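Local coordinates for cysteine hydrolase (Pseudomonas syringae pv. phaseolicola 1448A, PDB 3IRV), which probably acts as a hydrolase of the isochorismatase-like cysteine hydrolase family, although its particular substrate is not established, at residues M9-V14 with I200-G205; L21-I26 with A63-I68; Y69-V74 with D114-K119; I168-A173 with T208-V213; N174-Y179 with V187-V192. All coordinates share one frame; numbering follows the deposited sequence. Where two conformers were deposited one is given.

Contact 1. Residues M9-V14 with I200-G205; sequences MSKPLV and IAYEFG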
# COMPACT_ATOMS: atom_id res chain seq x y z
N MET A 9 -3.88 22.81 0.40
CA MET A 9 -2.75 22.32 -0.38
C MET A 9 -1.55 23.26 -0.26
O MET A 9 -1.67 24.46 -0.47
CB MET A 9 -3.15 22.17 -1.85
CG MET A 9 -2.67 20.88 -2.49
SD MET A 9 -4.01 19.94 -3.26
CE MET A 9 -4.61 21.13 -4.46
N SER A 10 -0.40 22.69 0.08
CA SER A 10 0.84 23.47 0.18
C SER A 10 1.89 23.05 -0.85
O SER A 10 2.90 23.75 -1.02
CB SER A 10 1.42 23.36 1.60
OG SER A 10 1.86 22.04 1.87
N LYS A 11 1.67 21.92 -1.52
CA LYS A 11 2.52 21.47 -2.62
C LYS A 11 1.63 21.14 -3.82
O LYS A 11 0.46 20.85 -3.62
CB LYS A 11 3.39 20.28 -2.20
CG LYS A 11 2.62 18.99 -1.90
CD LYS A 11 3.56 18.00 -1.24
CE LYS A 11 2.90 16.69 -0.98
NZ LYS A 11 2.53 16.00 -2.22
N PRO A 12 2.16 21.26 -5.06
CA PRO A 12 1.21 21.11 -6.17
C PRO A 12 0.78 19.68 -6.46
O PRO A 12 1.49 18.73 -6.10
CB PRO A 12 1.96 21.71 -7.37
CG PRO A 12 3.40 21.54 -7.04
CD PRO A 12 3.52 21.62 -5.54
N LEU A 13 -0.39 19.55 -7.07
CA LEU A 13 -0.81 18.28 -7.63
C LEU A 13 0.14 17.89 -8.75
O LEU A 13 0.65 18.76 -9.49
CB LEU A 13 -2.24 18.42 -8.17
CG LEU A 13 -3.26 18.59 -7.04
CD1 LEU A 13 -4.65 18.88 -7.60
CD2 LEU A 13 -3.29 17.34 -6.17
N VAL A 14 0.38 16.59 -8.90
CA VAL A 14 1.28 16.10 -9.94
C VAL A 14 0.50 15.74 -11.19
O VAL A 14 -0.58 15.18 -11.11
CB VAL A 14 2.11 14.87 -9.43
CG1 VAL A 14 2.85 14.22 -10.57
CG2 VAL A 14 3.12 15.31 -8.36
N ILE A 200 -3.44 8.96 -2.73
CA ILE A 200 -2.69 8.82 -4.00
C ILE A 200 -2.22 10.18 -4.53
O ILE A 200 -1.06 10.33 -4.93
CB ILE A 200 -3.50 8.07 -5.06
CG1 ILE A 200 -3.82 6.66 -4.58
CG2 ILE A 200 -2.78 8.11 -6.43
CD1 ILE A 200 -5.05 6.06 -5.32
N ALA A 201 -3.12 11.18 -4.52
CA ALA A 201 -2.74 12.50 -5.05
C ALA A 201 -1.65 13.21 -4.20
O ALA A 201 -0.88 14.02 -4.72
CB ALA A 201 -3.98 13.37 -5.14
N TYR A 202 -1.60 12.89 -2.91
CA TYR A 202 -0.62 13.56 -2.04
C TYR A 202 0.69 12.78 -1.99
O TYR A 202 1.76 13.37 -1.80
CB TYR A 202 -1.20 13.68 -0.62
CG TYR A 202 -0.57 14.78 0.21
CD1 TYR A 202 -1.10 16.07 0.21
CD2 TYR A 202 0.55 14.51 1.03
CE1 TYR A 202 -0.52 17.09 1.01
CE2 TYR A 202 1.12 15.51 1.81
CZ TYR A 202 0.58 16.79 1.79
OH TYR A 202 1.18 17.76 2.57
N GLU A 203 0.62 11.46 -2.12
CA GLU A 203 1.78 10.61 -1.81
C GLU A 203 2.36 9.81 -2.99
O GLU A 203 3.56 9.48 -2.97
CB GLU A 203 1.43 9.56 -0.74
CG GLU A 203 0.69 10.05 0.50
CD GLU A 203 1.52 10.93 1.42
OE1 GLU A 203 2.71 11.21 1.13
OE2 GLU A 203 0.95 11.37 2.45
N PHE A 204 1.52 9.41 -3.95
CA PHE A 204 1.97 8.36 -4.89
C PHE A 204 2.00 8.72 -6.37
O PHE A 204 2.72 8.08 -7.12
CB PHE A 204 1.13 7.07 -4.77
CG PHE A 204 0.98 6.54 -3.35
CD1 PHE A 204 2.08 6.45 -2.49
CD2 PHE A 204 -0.27 6.11 -2.89
CE1 PHE A 204 1.94 5.95 -1.20
CE2 PHE A 204 -0.42 5.64 -1.59
CZ PHE A 204 0.68 5.57 -0.74
N GLY A 205 1.20 9.69 -6.81
CA GLY A 205 1.23 10.04 -8.24
C GLY A 205 0.10 11.00 -8.60
O GLY A 205 -0.23 11.89 -7.81
O HOH W 1 0.12 20.32 2.01
O HOH W 2 0.64 16.50 -4.32
O HOH W 3 -0.93 14.45 -7.36

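Contact 2. Residues L21-I26 with A63-I68; sequences LRTAVI and AQVMVI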
# COMPACT_ATOMS: atom_id res chain seq x y z
N LEU A 21 4.02 5.82 -26.48
CA LEU A 21 5.03 4.78 -26.64
C LEU A 21 5.57 4.26 -25.30
O LEU A 21 6.08 3.13 -25.21
CB LEU A 21 6.23 5.29 -27.46
CG LEU A 21 6.01 5.85 -28.87
CD1 LEU A 21 7.32 6.44 -29.41
CD2 LEU A 21 5.47 4.78 -29.80
N ARG A 22 5.46 5.10 -24.28
CA ARG A 22 6.03 4.76 -22.99
C ARG A 22 4.96 4.67 -21.89
O ARG A 22 5.28 4.81 -20.70
CB ARG A 22 7.12 5.76 -22.60
CG ARG A 22 8.32 5.79 -23.56
CD ARG A 22 9.51 6.51 -22.95
NE ARG A 22 10.09 5.72 -21.86
CZ ARG A 22 11.10 6.10 -21.09
NH1 ARG A 22 11.64 7.31 -21.26
NH2 ARG A 22 11.56 5.29 -20.15
N THR A 23 3.72 4.40 -22.30
CA THR A 23 2.57 4.33 -21.40
C THR A 23 1.86 2.98 -21.52
O THR A 23 1.80 2.40 -22.62
CB THR A 23 1.59 5.47 -21.75
OG1 THR A 23 2.29 6.71 -21.66
CG2 THR A 23 0.39 5.55 -20.78
N ALA A 24 1.32 2.48 -20.41
CA ALA A 24 0.44 1.33 -20.47
C ALA A 24 -0.77 1.57 -19.58
O ALA A 24 -0.68 2.26 -18.57
CB ALA A 24 1.13 0.10 -19.99
N VAL A 25 -1.88 0.93 -19.94
CA VAL A 25 -3.08 0.91 -19.09
C VAL A 25 -3.10 -0.41 -18.36
O VAL A 25 -2.90 -1.46 -18.97
CB VAL A 25 -4.38 0.99 -19.94
CG1 VAL A 25 -5.64 0.73 -19.08
CG2 VAL A 25 -4.43 2.34 -20.67
N ILE A 26 -3.34 -0.34 -17.05
CA ILE A 26 -3.44 -1.55 -16.25
C ILE A 26 -4.86 -1.68 -15.71
O ILE A 26 -5.36 -0.81 -14.97
CB ILE A 26 -2.42 -1.58 -15.10
CG1 ILE A 26 -1.00 -1.33 -15.63
CG2 ILE A 26 -2.50 -2.93 -14.37
CD1 ILE A 26 0.04 -1.25 -14.54
N ALA A 63 -4.41 4.30 -29.97
CA ALA A 63 -3.16 5.04 -29.92
C ALA A 63 -1.93 4.16 -29.71
O ALA A 63 -0.83 4.67 -29.42
CB ALA A 63 -3.25 6.10 -28.83
N GLN A 64 -2.13 2.84 -29.79
CA GLN A 64 -1.06 1.85 -29.60
C GLN A 64 -0.48 1.93 -28.17
O GLN A 64 0.72 1.72 -27.95
CB GLN A 64 0.04 2.01 -30.67
CG GLN A 64 -0.20 1.24 -31.97
CD GLN A 64 -1.53 1.54 -32.62
OE1 GLN A 64 -1.85 2.70 -32.90
NE2 GLN A 64 -2.33 0.50 -32.86
N VAL A 65 -1.35 2.27 -27.22
CA VAL A 65 -0.98 2.28 -25.81
C VAL A 65 -1.29 0.85 -25.30
O VAL A 65 -2.44 0.39 -25.42
CB VAL A 65 -1.78 3.33 -25.00
CG1 VAL A 65 -1.59 3.12 -23.48
CG2 VAL A 65 -1.34 4.75 -25.39
N MET A 66 -0.28 0.16 -24.79
CA MET A 66 -0.44 -1.24 -24.36
C MET A 66 -1.48 -1.37 -23.27
O MET A 66 -1.51 -0.57 -22.35
CB MET A 66 0.90 -1.82 -23.86
CG MET A 66 0.83 -3.28 -23.33
SD MET A 66 2.46 -4.07 -23.01
CE MET A 66 3.24 -2.68 -22.26
N VAL A 67 -2.35 -2.38 -23.41
CA VAL A 67 -3.35 -2.68 -22.41
C VAL A 67 -2.98 -3.98 -21.70
O VAL A 67 -2.79 -5.01 -22.36
CB VAL A 67 -4.73 -2.87 -23.06
CG1 VAL A 67 -5.74 -3.38 -22.05
CG2 VAL A 67 -5.21 -1.54 -23.66
N ILE A 68 -2.93 -3.92 -20.37
CA ILE A 68 -2.57 -5.08 -19.53
C ILE A 68 -3.69 -5.35 -18.54
O ILE A 68 -4.09 -4.44 -17.82
CB ILE A 68 -1.29 -4.80 -18.72
CG1 ILE A 68 -0.14 -4.49 -19.70
CG2 ILE A 68 -0.95 -5.99 -17.79
CD1 ILE A 68 1.14 -3.89 -19.06
O HOH W 4 2.37 1.40 -25.06

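Contact 3. Residues Y69-V74 with D114-K119; sequences YLRHIV and DVIVDK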
# COMPACT_ATOMS: atom_id res chain seq x y z
N TYR A 69 -4.18 -6.58 -18.50
CA TYR A 69 -5.17 -6.97 -17.49
C TYR A 69 -4.48 -7.73 -16.38
O TYR A 69 -3.66 -8.60 -16.66
CB TYR A 69 -6.21 -7.90 -18.10
CG TYR A 69 -7.09 -7.29 -19.16
CD1 TYR A 69 -8.41 -6.94 -18.84
CD2 TYR A 69 -6.64 -7.12 -20.50
CE1 TYR A 69 -9.27 -6.40 -19.82
CE2 TYR A 69 -7.49 -6.58 -21.47
CZ TYR A 69 -8.80 -6.22 -21.12
OH TYR A 69 -9.62 -5.70 -22.13
N LEU A 70 -4.78 -7.41 -15.13
CA LEU A 70 -4.33 -8.23 -14.01
C LEU A 70 -5.48 -9.15 -13.61
O LEU A 70 -6.66 -8.73 -13.63
CB LEU A 70 -3.99 -7.37 -12.79
CG LEU A 70 -2.91 -6.32 -13.03
CD1 LEU A 70 -2.62 -5.62 -11.72
CD2 LEU A 70 -1.65 -6.94 -13.64
N ARG A 71 -5.16 -10.38 -13.25
CA ARG A 71 -6.15 -11.30 -12.68
C ARG A 71 -5.60 -11.90 -11.41
O ARG A 71 -4.44 -12.34 -11.39
CB ARG A 71 -6.47 -12.44 -13.65
CG ARG A 71 -6.98 -11.96 -15.02
CD ARG A 71 -7.43 -13.14 -15.92
NE ARG A 71 -6.35 -14.13 -16.07
CZ ARG A 71 -6.44 -15.24 -16.79
NH1 ARG A 71 -7.57 -15.51 -17.43
NH2 ARG A 71 -5.41 -16.09 -16.86
N HIS A 72 -6.41 -11.91 -10.35
CA HIS A 72 -6.01 -12.55 -9.12
C HIS A 72 -6.45 -14.01 -9.21
O HIS A 72 -7.65 -14.30 -9.23
CB HIS A 72 -6.68 -11.87 -7.93
CG HIS A 72 -6.09 -12.24 -6.60
ND1 HIS A 72 -6.44 -11.62 -5.42
CD2 HIS A 72 -5.15 -13.17 -6.28
CE1 HIS A 72 -5.75 -12.15 -4.42
NE2 HIS A 72 -4.96 -13.09 -4.92
N ILE A 73 -5.47 -14.91 -9.33
CA ILE A 73 -5.73 -16.32 -9.60
C ILE A 73 -4.68 -17.14 -8.83
O ILE A 73 -3.47 -16.81 -8.87
CB ILE A 73 -5.59 -16.63 -11.10
CG1 ILE A 73 -6.68 -15.92 -11.92
CG2 ILE A 73 -5.73 -18.16 -11.33
CD1 ILE A 73 -6.66 -16.28 -13.40
N VAL A 74 -5.15 -18.19 -8.14
CA VAL A 74 -4.26 -19.13 -7.42
C VAL A 74 -4.48 -20.55 -7.95
O VAL A 74 -5.46 -20.80 -8.67
CB VAL A 74 -4.46 -19.07 -5.90
CG1 VAL A 74 -4.26 -17.62 -5.37
CG2 VAL A 74 -5.88 -19.56 -5.53
N ASP A 114 -3.69 -7.72 -26.35
CA ASP A 114 -3.60 -7.29 -24.95
C ASP A 114 -2.78 -8.31 -24.17
O ASP A 114 -2.60 -9.45 -24.62
CB ASP A 114 -4.98 -7.22 -24.33
CG ASP A 114 -5.88 -6.15 -24.97
OD1 ASP A 114 -5.37 -5.24 -25.64
OD2 ASP A 114 -7.11 -6.23 -24.76
N VAL A 115 -2.26 -7.88 -23.01
CA VAL A 115 -1.44 -8.74 -22.16
C VAL A 115 -2.23 -9.08 -20.90
O VAL A 115 -2.91 -8.22 -20.33
CB VAL A 115 -0.10 -8.04 -21.75
CG1 VAL A 115 0.79 -9.02 -21.02
CG2 VAL A 115 0.64 -7.56 -22.98
N ILE A 116 -2.17 -10.34 -20.48
CA ILE A 116 -2.82 -10.77 -19.25
C ILE A 116 -1.72 -11.20 -18.27
O ILE A 116 -0.89 -12.06 -18.60
CB ILE A 116 -3.84 -11.91 -19.50
CG1 ILE A 116 -4.93 -11.40 -20.48
CG2 ILE A 116 -4.44 -12.36 -18.16
CD1 ILE A 116 -5.97 -12.47 -20.91
N VAL A 117 -1.69 -10.58 -17.08
CA VAL A 117 -0.71 -10.91 -16.05
C VAL A 117 -1.46 -11.42 -14.83
O VAL A 117 -2.36 -10.74 -14.32
CB VAL A 117 0.15 -9.64 -15.67
CG1 VAL A 117 0.95 -9.86 -14.39
CG2 VAL A 117 1.08 -9.24 -16.85
N ASP A 118 -1.11 -12.63 -14.39
CA ASP A 118 -1.78 -13.25 -13.24
C ASP A 118 -0.97 -13.02 -11.96
O ASP A 118 0.25 -12.92 -12.01
CB ASP A 118 -1.99 -14.75 -13.47
CG ASP A 118 -2.98 -15.04 -14.60
OD1 ASP A 118 -3.75 -14.15 -15.00
OD2 ASP A 118 -2.98 -16.18 -15.10
N LYS A 119 -1.66 -12.94 -10.82
CA LYS A 119 -0.99 -12.65 -9.56
C LYS A 119 -1.63 -13.42 -8.43
O LYS A 119 -2.81 -13.72 -8.50
CB LYS A 119 -1.05 -11.15 -9.26
CG LYS A 119 -2.49 -10.58 -9.10
CD LYS A 119 -2.45 -9.04 -9.03
CE LYS A 119 -3.85 -8.42 -8.95
NZ LYS A 119 -4.46 -8.59 -7.58

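Contact 4. Residues I168-A173 with T208-V213; sequences IALSDA and TTTAEV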
# COMPACT_ATOMS: atom_id res chain seq x y z
N ILE A 168 -0.70 7.17 -12.81
CA ILE A 168 -1.93 7.95 -12.92
C ILE A 168 -3.08 7.05 -12.47
O ILE A 168 -3.28 5.98 -13.07
CB ILE A 168 -2.23 8.36 -14.36
CG1 ILE A 168 -1.07 9.19 -14.92
CG2 ILE A 168 -3.53 9.15 -14.40
CD1 ILE A 168 -1.19 9.48 -16.41
N ALA A 169 -3.78 7.46 -11.41
CA ALA A 169 -4.98 6.73 -10.97
C ALA A 169 -6.22 7.47 -11.48
O ALA A 169 -6.32 8.70 -11.36
CB ALA A 169 -5.04 6.64 -9.43
N LEU A 170 -7.16 6.71 -12.02
CA LEU A 170 -8.39 7.33 -12.56
C LEU A 170 -9.48 7.39 -11.47
O LEU A 170 -9.97 6.35 -10.98
CB LEU A 170 -8.86 6.53 -13.77
CG LEU A 170 -7.84 6.50 -14.92
CD1 LEU A 170 -8.43 5.72 -16.09
CD2 LEU A 170 -7.46 7.92 -15.34
N SER A 171 -9.85 8.61 -11.07
CA SER A 171 -10.84 8.81 -10.02
C SER A 171 -12.20 8.17 -10.29
O SER A 171 -12.86 7.71 -9.35
CB SER A 171 -11.01 10.30 -9.72
OG SER A 171 -11.44 10.96 -10.89
N ASP A 172 -12.60 8.09 -11.56
CA ASP A 172 -13.92 7.57 -11.89
C ASP A 172 -13.87 6.15 -12.47
O ASP A 172 -14.86 5.64 -13.02
CB ASP A 172 -14.65 8.54 -12.83
CG ASP A 172 -13.96 8.69 -14.18
OD1 ASP A 172 -12.72 8.50 -14.29
OD2 ASP A 172 -14.66 9.01 -15.16
N ALA A 173 -12.70 5.49 -12.35
CA ALA A 173 -12.56 4.15 -12.91
C ALA A 173 -11.85 3.18 -11.97
O ALA A 173 -11.27 2.19 -12.41
CB ALA A 173 -11.90 4.19 -14.28
N THR A 208 -6.60 11.69 -11.95
CA THR A 208 -7.37 12.45 -12.92
C THR A 208 -8.55 11.60 -13.39
O THR A 208 -8.70 10.47 -12.91
CB THR A 208 -6.50 12.92 -14.13
OG1 THR A 208 -7.24 13.89 -14.91
CG2 THR A 208 -6.10 11.76 -15.01
N THR A 209 -9.38 12.15 -14.27
CA THR A 209 -10.54 11.39 -14.77
C THR A 209 -10.19 10.60 -16.02
O THR A 209 -9.24 10.93 -16.76
CB THR A 209 -11.73 12.30 -15.13
OG1 THR A 209 -11.32 13.20 -16.16
CG2 THR A 209 -12.17 13.09 -13.90
N THR A 210 -11.00 9.56 -16.27
CA THR A 210 -10.86 8.79 -17.49
C THR A 210 -10.93 9.68 -18.73
O THR A 210 -10.08 9.56 -19.62
CB THR A 210 -11.96 7.71 -17.59
OG1 THR A 210 -11.87 6.88 -16.43
CG2 THR A 210 -11.77 6.84 -18.82
N ALA A 211 -11.91 10.59 -18.75
CA ALA A 211 -12.09 11.48 -19.92
C ALA A 211 -10.85 12.32 -20.17
O ALA A 211 -10.41 12.46 -21.31
CB ALA A 211 -13.32 12.38 -19.75
N GLU A 212 -10.27 12.87 -19.11
CA GLU A 212 -9.07 13.70 -19.31
C GLU A 212 -7.87 12.88 -19.76
O GLU A 212 -7.11 13.32 -20.62
CB GLU A 212 -8.69 14.59 -18.12
CG GLU A 212 -7.20 15.09 -18.10
CD GLU A 212 -6.71 15.89 -19.36
OE1 GLU A 212 -7.50 16.31 -20.25
OE2 GLU A 212 -5.48 16.11 -19.44
N VAL A 213 -7.70 11.67 -19.22
CA VAL A 213 -6.59 10.86 -19.70
C VAL A 213 -6.74 10.42 -21.17
O VAL A 213 -5.76 10.38 -21.92
CB VAL A 213 -6.28 9.68 -18.72
CG1 VAL A 213 -6.94 8.39 -19.14
CG2 VAL A 213 -4.76 9.51 -18.57
O HOH W 5 -14.33 10.56 -17.20

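Contact 5. Residues N174-Y179 with V187-V192; sequences NAAMDY and VSAADV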
# COMPACT_ATOMS: atom_id res chain seq x y z
N ASN A 174 -11.93 3.46 -10.67
CA ASN A 174 -11.46 2.54 -9.63
C ASN A 174 -12.61 2.40 -8.65
O ASN A 174 -13.16 3.40 -8.20
CB ASN A 174 -10.22 3.11 -8.90
CG ASN A 174 -8.93 2.92 -9.73
OD1 ASN A 174 -8.33 1.85 -9.70
ND2 ASN A 174 -8.55 3.96 -10.48
N ALA A 175 -12.95 1.16 -8.34
CA ALA A 175 -14.14 0.86 -7.51
C ALA A 175 -13.76 0.35 -6.12
O ALA A 175 -13.00 -0.61 -6.02
CB ALA A 175 -14.99 -0.21 -8.21
N ALA A 176 -14.31 0.98 -5.08
CA ALA A 176 -14.05 0.56 -3.71
C ALA A 176 -15.23 -0.21 -3.11
O ALA A 176 -16.35 -0.18 -3.66
CB ALA A 176 -13.73 1.78 -2.84
N MET A 177 -14.97 -0.89 -2.00
CA MET A 177 -16.02 -1.67 -1.36
C MET A 177 -16.22 -1.20 0.07
O MET A 177 -15.34 -0.59 0.68
CB MET A 177 -15.69 -3.17 -1.41
CG MET A 177 -14.61 -3.63 -0.44
SD MET A 177 -14.31 -5.41 -0.53
CE MET A 177 -15.98 -6.10 -0.54
N ASP A 178 -17.43 -1.43 0.59
CA ASP A 178 -17.76 -1.14 2.00
C ASP A 178 -17.03 -2.16 2.86
O ASP A 178 -16.80 -3.27 2.41
CB ASP A 178 -19.26 -1.36 2.25
CG ASP A 178 -20.14 -0.46 1.39
OD1 ASP A 178 -20.03 0.78 1.47
OD2 ASP A 178 -20.99 -0.99 0.64
N TYR A 179 -16.73 -1.81 4.11
CA TYR A 179 -16.16 -2.76 5.07
C TYR A 179 -17.09 -2.85 6.26
O TYR A 179 -17.75 -1.86 6.58
CB TYR A 179 -14.82 -2.24 5.61
CG TYR A 179 -13.66 -2.41 4.65
CD1 TYR A 179 -13.18 -3.67 4.32
CD2 TYR A 179 -13.06 -1.29 4.05
CE1 TYR A 179 -12.12 -3.83 3.42
CE2 TYR A 179 -11.98 -1.43 3.16
CZ TYR A 179 -11.52 -2.71 2.86
OH TYR A 179 -10.48 -2.84 1.97
N VAL A 187 -17.34 1.62 7.75
CA VAL A 187 -16.53 2.23 6.69
C VAL A 187 -17.24 2.03 5.34
O VAL A 187 -17.39 0.90 4.86
CB VAL A 187 -15.10 1.59 6.67
CG1 VAL A 187 -14.31 2.08 5.53
CG2 VAL A 187 -14.36 1.87 7.99
N SER A 188 -17.68 3.13 4.72
CA SER A 188 -18.38 3.01 3.45
C SER A 188 -17.40 3.00 2.28
O SER A 188 -16.29 3.54 2.39
CB SER A 188 -19.32 4.19 3.25
OG SER A 188 -18.57 5.39 3.26
N ALA A 189 -17.84 2.47 1.15
CA ALA A 189 -17.04 2.58 -0.09
C ALA A 189 -16.70 4.02 -0.42
O ALA A 189 -15.57 4.31 -0.82
CB ALA A 189 -17.73 1.90 -1.28
N ALA A 190 -17.65 4.93 -0.21
CA ALA A 190 -17.39 6.36 -0.50
C ALA A 190 -16.25 6.91 0.36
O ALA A 190 -15.41 7.67 -0.12
CB ALA A 190 -18.65 7.19 -0.29
N ASP A 191 -16.21 6.52 1.62
CA ASP A 191 -15.14 6.98 2.50
C ASP A 191 -13.79 6.37 2.10
O ASP A 191 -12.77 7.07 2.06
CB ASP A 191 -15.49 6.69 3.93
CG ASP A 191 -16.46 7.74 4.50
OD1 ASP A 191 -16.71 8.77 3.84
OD2 ASP A 191 -16.95 7.53 5.61
N VAL A 192 -13.80 5.07 1.80
CA VAL A 192 -12.59 4.40 1.29
C VAL A 192 -12.07 5.14 0.08
O VAL A 192 -10.88 5.46 0.02
CB VAL A 192 -12.87 2.93 0.94
CG1 VAL A 192 -11.66 2.30 0.26
CG2 VAL A 192 -13.18 2.14 2.21

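Contact 1. Residues M9-V14 with I200-G205
A cation-pi interaction at the last turn of helix 189-204 fastens the irregular N-terminal arm 9-14 to the fold, at the dimer interface. Lys11 suits the place because its long chain combines an apolar stem with a charged tip. Its CG sits in the crowded position between the backbone N and the carbonyl carbon (chi1 67°); the extended stem carries CE obliquely over one face of the Tyr202 ring, and a final bend at chi4 turns NZ toward Tyr202 O. CE lies 3.6 Å from the ring centre as a CH-pi contact, while NZ stands 4.1 Å from that centre, close to the ring normal. NZ also donates to Tyr202 O at 2.8 Å, in the carbonyl plane and on a lone pair. A water and Leu87 O of the second subunit accept from NZ as well, and Tyr88 of that subunit adds another cation-pi partner. The positive charge probably offsets the negative end of the helix dipole. Ile200 O accepts from Phe204 N and also from Gly205 N, the latter a wider pi-type turn. Leu13 CD2 reaches Ala201 CB at 4.2 Å; alanine is small enough to let the arm come close. One water accepts from Val14 N at 2.9 Å and donates to both Ala201 O and Gly205 O.

Contact 2. Residues L21-I26 with A63-I68
Met66 O is held from strand 23-26 by two groups, one conventional donor and one weaker. Val25 N gives it a nearly straight hydrogen bond of 2.9 Å, arriving almost along the C=O axis, and Ala24 CA adds a CA-H...O contact at 3.3 Å. The next bond runs the other way, from Ile68 N to Val25 O at 2.8 Å, as expected where parallel strands pair. At the start of the pairing the strands part, and a water that accepts from Met66 N at 2.9 Å also lies beside Thr23 O. The beta-branched Val25, Ile26, Val67 and Ile68 suit extended backbone. Ala24 CB is small enough to admit Ile68 CD1 at 4.1 Å, and Met66 CE curls in beside it. On the side of Val25 that faces helix 50-62, Val65, just before the strand, crosses it at about a right angle, its CG1 being 4.1 Å from Val25 CG2. Gln64, with positive phi, closes a Schellman motif at the end of helix 50-62, completing a beta-alpha-beta crossover. That helix covers Val25 and Val65, helix 130-136 covers Ala24, Met66 and Ile68, and strand 141-147 pairs with the far edge of strand 23-28.

Contact 3. Residues Y69-V74 with D114-K119
Strands 69-72 and 115-119 run parallel, 4.7 Å apart at closest approach and 28° askew, with five backbone hydrogen bonds from Tyr69 N to Ile73 N along them. The straightest joins Val117 N to Tyr69 O at 2.8 Å. Of the side chains, Arg71 and Asp118 are the most specific pair: they lie side by side, and the guanidinium grips the carboxylate side-on. NE meets Asp118 OD1 at 2.8 Å, in the guanidinium plane, and NH2 meets Asp118 OD2 at 3.0 Å; both oxygens use syn lone pairs. The two flat groups are nearly coplanar, 24° apart, so two bonds fix their rotation. Ile116 CG2 lies 3.3 Å from Arg71 NE over one guanidinium face and Ile73 CD1 lies over the opposite face, an aliphatic cover for a charged plane. Asp118 OD2 also binds Arg97, which probably eases the repulsion between the two arginines. Tyr69 turns its ring edge to Asp114, with CE2 3.3 Å from Asp114 OD2; that oxygen is engaged by Gln111 N and Arg61. On the sheet face that carries Leu70 and His72, Lys119 leaves by the crowded chi1 position (62°); its stem runs out straight, so that CE rests 4.0 Å from Leu70 CB, and a last bend at chi4 turns NZ toward Asp29, Phe121 O and Tyr122 O. The salt bridge to Asp29 is consistent with the Asp-Lys pair of the Asp-Lys-Cys triad in this family. Within the sheet, strand 66-72 lies between strands 23-28 and 115-119; Leu70 packs on Ile26 and Val28 of the former, while Tyr69 packs on Leu57 of helix 50-62.

Contact 4. Residues I168-A173 with T208-V213
A helix N-terminus meets a tight turn at the end of a strand in this part of the parallel sheet, where strand 166-170 pairs with strand 206-208 just before helix 210-220 begins. The backbone bonds come first. Thr208 N donates to Ala169 O at 3.1 Å, and Ser171 N returns a bond to Thr208 O at 2.9 Å, coming from above the carbonyl plane. Beyond them the chain folds into a type I turn from Leu170 to Ala173.

Side-chain hydrogen bonds secure the helix start. Thr209 is the N-cap: its short hydroxyl chain, OG1 in the crowded position (chi1 61°), curls back to accept from Glu212 N at 3.1 Å. Asp172 crosses from the turn and offers OD1 to two donors of one residue. A carboxylate suits this spot, since the helix N-terminus would stabilise its negative charge and probably lower its pKa. Ser171 O of the same turn binds a glycerol, probably from crystallisation.

Apolar contacts join the strand to the first turn of the helix. Leu170 CD2 reaches Val213 CG1 at 3.9 Å, and Ile168 CG2 lies alongside Thr208 CG2 at 3.7 Å, the methyl of threonine serving as the greasy half of a polar residue. Leu56 of helix 50-62 packs against both Leu170 and Val213. At Asp172 itself, OD1 takes Thr210 N through its syn lone pair at 2.8 Å, whereas Thr210 OG1 donates to it at 2.8 Å from above the carboxylate plane.

Contact 5. Residues N174-Y179 with V187-V192
A single antiparallel bridge, a hydrogen-bonded pair, joins Tyr179 to Val187, where the chain after strand 174-175 passes the start of helix 189-204. Tyr179 N donates to Val187 O at 2.9 Å along a nearly straight line (174°). Asp178 then reaches across to the helix: its CG lies beside the backbone N, and OD1 accepts from Ala189 N at 2.8 Å, met from above the carboxylate plane. Ser188 is the N-cap, its OG taking Asp191 N at 3.1 Å, a role that suits a short hydroxyl. Small residues allow close approach nearby, with Ala189 CB 3.4 Å from Ala176 O and Ala176 CB 3.8 Å from Val192 CG1. Tyr179 lies alongside Val187, and the edge of its ring meets two methyls, Val187 CG1 at CD2 (3.9 Å) and Val192 CG2 at CE2. Its OH is bonded to Asn150 and to Glu203 of the second subunit, so the ring lies at the dimer interface. Asp178 OD2 forms a salt bridge with Lys44. With a lysine on one oxygen and the helix N-terminus on the other, Asp178 is probably held ionised, whereas Val187 N is buried with no partner in the model, a cost probably offset by the surrounding apolar packing.

How the contacts relate
Contacts 2 and 3 share strand 66-72 and touch directly, but contact 2 is buried, with side chains almost wholly aliphatic, whereas contact 3 adds ion pairs toward the partly exposed edge of the sheet. Contacts 1 and 5 use the two ends of helix 189-204 and both reach the second subunit: a lysine serves the C-terminal end, an aspartate the N-terminal one. Contact 4 repeats the aspartate-to-helix-start chemistry of contact 5 at helix 210-220, in a more buried place; the two adjoin in sequence, with contact 5 nested inside contact 4. Contact 1, peripheral but partly buried against the second subunit, relies most on water, and touches contact 4 through Ile200 and Ala169.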